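Local coordinates for protein regulator of nonsense transcripts 2 (Homo sapiens, PDB 4CEM) that acts as a factor of nonsense-mediated mRNA decay, the fragment here being the first of its three MIF4G domains, which probably serves as an all-helical protein-binding scaffold, at residues D102-V107 against D149-A154; K145-L150 against V189-S194. One frame throughout, in Å; residues are numbered along the deposited sequence.

Contact 1 of 2, residues D102-V107 against D149-A154; sequences DVNCAV and DLRFIA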
loop_
_atom_site.group_PDB
_atom_site.type_symbol
_atom_site.label_atom_id
_atom_site.label_comp_id
_atom_site.label_asym_id
_atom_site.label_seq_id
_atom_site.Cartn_x
_atom_site.Cartn_y
_atom_site.Cartn_z
ATOM N N ASP A 102 -4.082 6.105 -9.214
ATOM C CA ASP A 102 -3.061 6.306 -10.244
ATOM C C ASP A 102 -1.957 5.238 -10.228
ATOM O O ASP A 102 -1.187 5.139 -11.184
ATOM C CB ASP A 102 -2.418 7.696 -10.083
ATOM C CG ASP A 102 -3.341 8.838 -10.506
ATOM O OD1 ASP A 102 -4.069 8.695 -11.514
ATOM O OD2 ASP A 102 -3.318 9.894 -9.835
ATOM N N VAL A 103 -1.874 4.446 -9.157
ATOM C CA VAL A 103 -0.760 3.504 -8.986
ATOM C C VAL A 103 -0.687 2.446 -10.098
ATOM O O VAL A 103 0.405 2.110 -10.562
ATOM C CB VAL A 103 -0.803 2.811 -7.613
ATOM C CG1 VAL A 103 0.303 1.772 -7.500
ATOM C CG2 VAL A 103 -0.684 3.833 -6.493
ATOM N N ASN A 104 -1.831 1.935 -10.544
ATOM C CA ASN A 104 -1.838 0.992 -11.662
ATOM C C ASN A 104 -1.210 1.566 -12.923
ATOM O O ASN A 104 -0.500 0.858 -13.623
ATOM C CB ASN A 104 -3.253 0.505 -11.978
ATOM C CG ASN A 104 -3.752 -0.555 -10.997
ATOM O OD1 ASN A 104 -2.966 -1.272 -10.370
ATOM N ND2 ASN A 104 -5.076 -0.672 -10.884
ATOM N N CYS A 105 -1.465 2.837 -13.219
ATOM C CA CYS A 105 -0.836 3.476 -14.376
ATOM C C CYS A 105 0.682 3.518 -14.215
ATOM O O CYS A 105 1.419 3.133 -15.126
ATOM C CB CYS A 105 -1.366 4.891 -14.591
ATOM S SG CYS A 105 -0.644 5.716 -16.029
ATOM N N ALA A 106 1.150 3.965 -13.053
ATOM C CA ALA A 106 2.589 4.030 -12.791
ATOM C C ALA A 106 3.241 2.659 -12.988
ATOM O O ALA A 106 4.311 2.548 -13.608
ATOM C CB ALA A 106 2.854 4.545 -11.389
ATOM N N VAL A 107 2.583 1.617 -12.481
ATOM C CA VAL A 107 3.107 0.258 -12.580
ATOM C C VAL A 107 3.145 -0.161 -14.046
ATOM O O VAL A 107 4.094 -0.819 -14.489
ATOM C CB VAL A 107 2.262 -0.747 -11.745
ATOM C CG1 VAL A 107 2.695 -2.182 -12.003
ATOM C CG2 VAL A 107 2.370 -0.431 -10.260
ATOM N N ASP A 149 3.599 4.732 -1.392
ATOM C CA ASP A 149 4.904 4.127 -1.652
ATOM C C ASP A 149 4.894 2.645 -1.321
ATOM O O ASP A 149 5.349 1.816 -2.115
ATOM C CB ASP A 149 6.011 4.809 -0.834
ATOM C CG ASP A 149 6.433 6.158 -1.401
ATOM O OD1 ASP A 149 5.798 6.636 -2.366
ATOM O OD2 ASP A 149 7.412 6.741 -0.871
ATOM N N LEU A 150 4.376 2.315 -0.142
ATOM C CA LEU A 150 4.357 0.928 0.305
ATOM C C LEU A 150 3.525 0.080 -0.655
ATOM O O LEU A 150 3.944 -1.000 -1.059
ATOM C CB LEU A 150 3.830 0.813 1.733
ATOM C CG LEU A 150 4.107 -0.536 2.405
ATOM C CD1 LEU A 150 5.588 -0.693 2.705
ATOM C CD2 LEU A 150 3.288 -0.693 3.679
ATOM N N ARG A 151 2.360 0.578 -1.043
ATOM C CA ARG A 151 1.547 -0.135 -2.012
ATOM C C ARG A 151 2.288 -0.266 -3.334
ATOM O O ARG A 151 2.253 -1.323 -3.975
ATOM C CB ARG A 151 0.222 0.577 -2.245
ATOM C CG ARG A 151 -0.576 -0.023 -3.394
ATOM C CD ARG A 151 -1.793 0.809 -3.710
ATOM N NE ARG A 151 -2.500 0.288 -4.872
ATOM C CZ ARG A 151 -3.591 0.843 -5.391
ATOM N NH1 ARG A 151 -4.104 1.943 -4.855
ATOM N NH2 ARG A 151 -4.173 0.298 -6.452
ATOM N N PHE A 152 2.943 0.820 -3.738
ATOM C CA PHE A 152 3.649 0.874 -5.012
ATOM C C PHE A 152 4.763 -0.182 -5.038
ATOM O O PHE A 152 4.770 -1.036 -5.919
ATOM C CB PHE A 152 4.198 2.284 -5.240
ATOM C CG PHE A 152 4.643 2.582 -6.666
ATOM C CD1 PHE A 152 4.639 1.620 -7.674
ATOM C CD2 PHE A 152 5.078 3.865 -6.989
ATOM C CE1 PHE A 152 5.063 1.932 -8.952
ATOM C CE2 PHE A 152 5.503 4.176 -8.267
ATOM C CZ PHE A 152 5.493 3.209 -9.248
ATOM N N ILE A 153 5.676 -0.162 -4.064
ATOM C CA ILE A 153 6.760 -1.163 -4.053
ATOM C C ILE A 153 6.223 -2.593 -3.921
ATOM O O ILE A 153 6.829 -3.543 -4.459
ATOM C CB ILE A 153 7.858 -0.890 -2.990
ATOM C CG1 ILE A 153 7.314 -1.024 -1.572
ATOM C CG2 ILE A 153 8.492 0.484 -3.200
ATOM C CD1 ILE A 153 8.383 -0.860 -0.517
ATOM N N ALA A 154 5.084 -2.734 -3.231
ATOM C CA ALA A 154 4.341 -4.007 -3.188
ATOM C C ALA A 154 3.956 -4.490 -4.590
ATOM O O ALA A 154 4.326 -5.592 -4.974
ATOM C CB ALA A 154 3.103 -3.879 -2.319
#

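Contact 2 of 2, residues K145-L150 against V189-S194; sequences KLRTDL and VSVVIS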
loop_
_atom_site.group_PDB
_atom_site.type_symbol
_atom_site.label_atom_id
_atom_site.label_comp_id
_atom_site.label_asym_id
_atom_site.label_seq_id
_atom_site.Cartn_x
_atom_site.Cartn_y
_atom_site.Cartn_z
ATOM N N LYS A 145 2.407 9.894 1.524
ATOM C CA LYS A 145 3.309 9.364 0.492
ATOM C C LYS A 145 3.802 7.954 0.841
ATOM O O LYS A 145 3.829 7.076 -0.029
ATOM C CB LYS A 145 4.488 10.322 0.277
ATOM C CG LYS A 145 5.538 9.880 -0.739
ATOM C CD LYS A 145 5.008 9.844 -2.165
ATOM C CE LYS A 145 6.134 9.943 -3.193
ATOM N NZ LYS A 145 7.292 9.042 -2.910
ATOM N N LEU A 146 4.194 7.738 2.098
ATOM C CA LEU A 146 4.597 6.400 2.551
ATOM C C LEU A 146 3.482 5.368 2.335
ATOM O O LEU A 146 3.761 4.211 2.029
ATOM C CB LEU A 146 5.011 6.405 4.028
ATOM C CG LEU A 146 5.374 5.043 4.649
ATOM C CD1 LEU A 146 6.610 4.422 3.999
ATOM C CD2 LEU A 146 5.577 5.189 6.144
ATOM N N ARG A 147 2.225 5.782 2.488
ATOM C CA ARG A 147 1.111 4.871 2.236
ATOM C C ARG A 147 1.160 4.353 0.806
ATOM O O ARG A 147 1.233 3.142 0.572
ATOM C CB ARG A 147 -0.236 5.544 2.492
ATOM C CG ARG A 147 -1.392 4.563 2.423
ATOM C CD ARG A 147 -2.681 5.123 2.994
ATOM N NE ARG A 147 -3.424 5.841 1.966
ATOM C CZ ARG A 147 -3.529 7.164 1.866
ATOM N NH1 ARG A 147 -2.955 7.981 2.748
ATOM N NH2 ARG A 147 -4.235 7.678 0.865
ATOM N N THR A 148 1.140 5.282 -0.144
ATOM C CA THR A 148 1.182 4.930 -1.554
ATOM C C THR A 148 2.482 4.210 -1.891
ATOM O O THR A 148 2.466 3.188 -2.579
ATOM C CB THR A 148 1.017 6.174 -2.439
ATOM O OG1 THR A 148 -0.114 6.924 -1.989
ATOM C CG2 THR A 148 0.796 5.779 -3.888
ATOM N N ASP A 149 3.599 4.732 -1.392
ATOM C CA ASP A 149 4.904 4.127 -1.652
ATOM C C ASP A 149 4.894 2.645 -1.321
ATOM O O ASP A 149 5.349 1.816 -2.115
ATOM C CB ASP A 149 6.011 4.809 -0.834
ATOM C CG ASP A 149 6.433 6.158 -1.401
ATOM O OD1 ASP A 149 5.798 6.636 -2.366
ATOM O OD2 ASP A 149 7.412 6.741 -0.871
ATOM N N LEU A 150 4.376 2.315 -0.142
ATOM C CA LEU A 150 4.357 0.928 0.305
ATOM C C LEU A 150 3.525 0.080 -0.655
ATOM O O LEU A 150 3.944 -1.000 -1.059
ATOM C CB LEU A 150 3.830 0.813 1.733
ATOM C CG LEU A 150 4.107 -0.536 2.405
ATOM C CD1 LEU A 150 5.588 -0.693 2.705
ATOM C CD2 LEU A 150 3.288 -0.693 3.679
ATOM N N VAL A 189 -1.614 3.534 11.057
ATOM C CA VAL A 189 -2.644 2.491 10.938
ATOM C C VAL A 189 -3.213 2.419 9.532
ATOM O O VAL A 189 -3.280 1.337 8.938
ATOM C CB VAL A 189 -3.816 2.696 11.913
ATOM C CG1 VAL A 189 -4.789 1.534 11.811
ATOM C CG2 VAL A 189 -3.304 2.814 13.332
ATOM N N SER A 190 -3.612 3.575 9.009
ATOM C CA SER A 190 -4.177 3.666 7.664
ATOM C C SER A 190 -3.186 3.205 6.587
ATOM O O SER A 190 -3.591 2.730 5.530
ATOM C CB SER A 190 -4.618 5.099 7.369
ATOM O OG SER A 190 -3.490 5.925 7.150
ATOM N N VAL A 191 -1.892 3.360 6.852
ATOM C CA VAL A 191 -0.857 2.848 5.952
ATOM C C VAL A 191 -0.847 1.313 5.934
ATOM O O VAL A 191 -0.693 0.708 4.870
ATOM C CB VAL A 191 0.540 3.407 6.316
ATOM C CG1 VAL A 191 1.642 2.635 5.614
ATOM C CG2 VAL A 191 0.615 4.882 5.955
ATOM N N VAL A 192 -1.024 0.694 7.101
ATOM C CA VAL A 192 -1.037 -0.770 7.202
ATOM C C VAL A 192 -2.325 -1.351 6.624
ATOM O O VAL A 192 -2.315 -2.415 6.007
ATOM C CB VAL A 192 -0.880 -1.241 8.655
ATOM C CG1 VAL A 192 -0.963 -2.754 8.738
ATOM C CG2 VAL A 192 0.441 -0.754 9.222
ATOM N N ILE A 193 -3.431 -0.641 6.820
ATOM C CA ILE A 193 -4.719 -1.074 6.302
ATOM C C ILE A 193 -4.718 -1.031 4.777
ATOM O O ILE A 193 -5.091 -2.013 4.122
ATOM C CB ILE A 193 -5.860 -0.217 6.870
ATOM C CG1 ILE A 193 -5.995 -0.487 8.371
ATOM C CG2 ILE A 193 -7.162 -0.529 6.156
ATOM C CD1 ILE A 193 -6.748 0.579 9.130
ATOM N N SER A 194 -4.284 0.100 4.220
ATOM C CA SER A 194 -4.182 0.262 2.767
ATOM C C SER A 194 -3.329 -0.854 2.176
ATOM O O SER A 194 -3.747 -1.541 1.251
ATOM C CB SER A 194 -3.589 1.631 2.404
ATOM O OG SER A 194 -3.160 1.677 1.048
#

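Contact 1 of 2, residues D102-V107 against D149-A154
Phe152 and Arg151 reach from helix 143-158 to residues 103-107 of helix 103-116, and each meets different atoms there. CG of Phe152 is anti to the backbone N (chi1 -165°), which starts the ring toward the other helix, where Val103, Ala106 and Val107 form an apolar strip. CZ of Phe152 comes to 3.7 Å from CB of Ala106, while CE1 stands 3.8 Å from CG2 of Val107. The Val107 and Phe152 side chains run past one another in opposite senses, and CG2 of Val107 also lies near CD1 of the ring. Val103 CG1 makes a looser contact, 4.3 Å from CD1 of Phe152. Arg151 runs extended from CG to NE and brings its guanidinium beside Val103. CB of Val103 sits 4.0 Å above the plane of the Arg151 guanidinium, over its centre, so a branched aliphatic carbon covers one face of the flat cation. Asn104 OD1 lies 4.4 Å from Arg151 NH2, too far to count as a bond, and no hydrogen bond crosses the contact. Backbone bonds within each helix, among them Val107 N to Val103 O and Ile153 N to Asp149 O, hold the residues in place. The short helix axes pass 10.3 Å apart, with their N-to-C directions 40° from each other. Further out, Leu98 of the preceding loop also touches Phe152, and Ile100 and His198 touch Arg151. Helix 143-158 is in turn packed by helix 120-137 and helix 164-181 against Ile153, and by helix 189-204 against Ala154.

Contact 2 of 2, residues K145-L150 against V189-S194
Arg147 and Val191 bring their CA atoms to 4.7 Å where helix 143-158 and helix 189-204 run side by side, the short axes 9.0 Å apart and only 20° from parallel. Val191 packs against the root of Arg147, its CG2 3.6 Å from CB of Arg147. The other branch, CG1, meets CD2 of Leu150 at 4.2 Å, the two side chains crossing at about a right angle. Beyond its root, Arg147 passes over one flank of the facing helix. Its CG lies 3.7 Å from OG of Ser194, and its CD approaches the backbone O of Ser190 at 3.6 Å. A bend at chi3 (88°) turns the outer chain, and CB of Ser194 lies at the edge of the guanidinium, near its plane. No hydrogen bond joins the segments; the polar arginine contributes mainly the aliphatic part of its chain. An alanine in place of Arg147 would probably keep the Val191 contact at CB but open a gap beside Ser190 and Ser194, where CG and CD now lie. On another face of helix 143-158, Lys145 NZ forms a salt bridge to Asp149 one turn on, 2.9 Å from OD1, which offers its syn lone pair; NZ also bonds to Val94 O. Helix 230-259 covers Val189 and Val192 beyond the contact, and helix 283-303 covers Ile193. Two nearly parallel helices, linked through the intervening helix 164-181, follow the alternating helix stacking of MIF4G domains, which are built as HEAT-like alpha-helical solenoids.

Helix 143-158 is common to both contacts: 149-154 serves contact 1 and 145-150 serves contact 2, with Asp149 and Leu150 belonging to both segments. The helix thus packs against both helix 103-116 and helix 189-204, and the two contact centres are about 11 Å apart. A direct touch joins them, Val103 CG2 to Thr148 CG2 at 3.6 Å, so the valine that covers the arginine face in contact 1 also touches Thr148, which lies on segment 145-150 but turns away from 189-194. Contact 1 is buried, contact 2 partly so, with Ser190 exposed. Neither includes a ligand; together they stack three helices of one MIF4G domain.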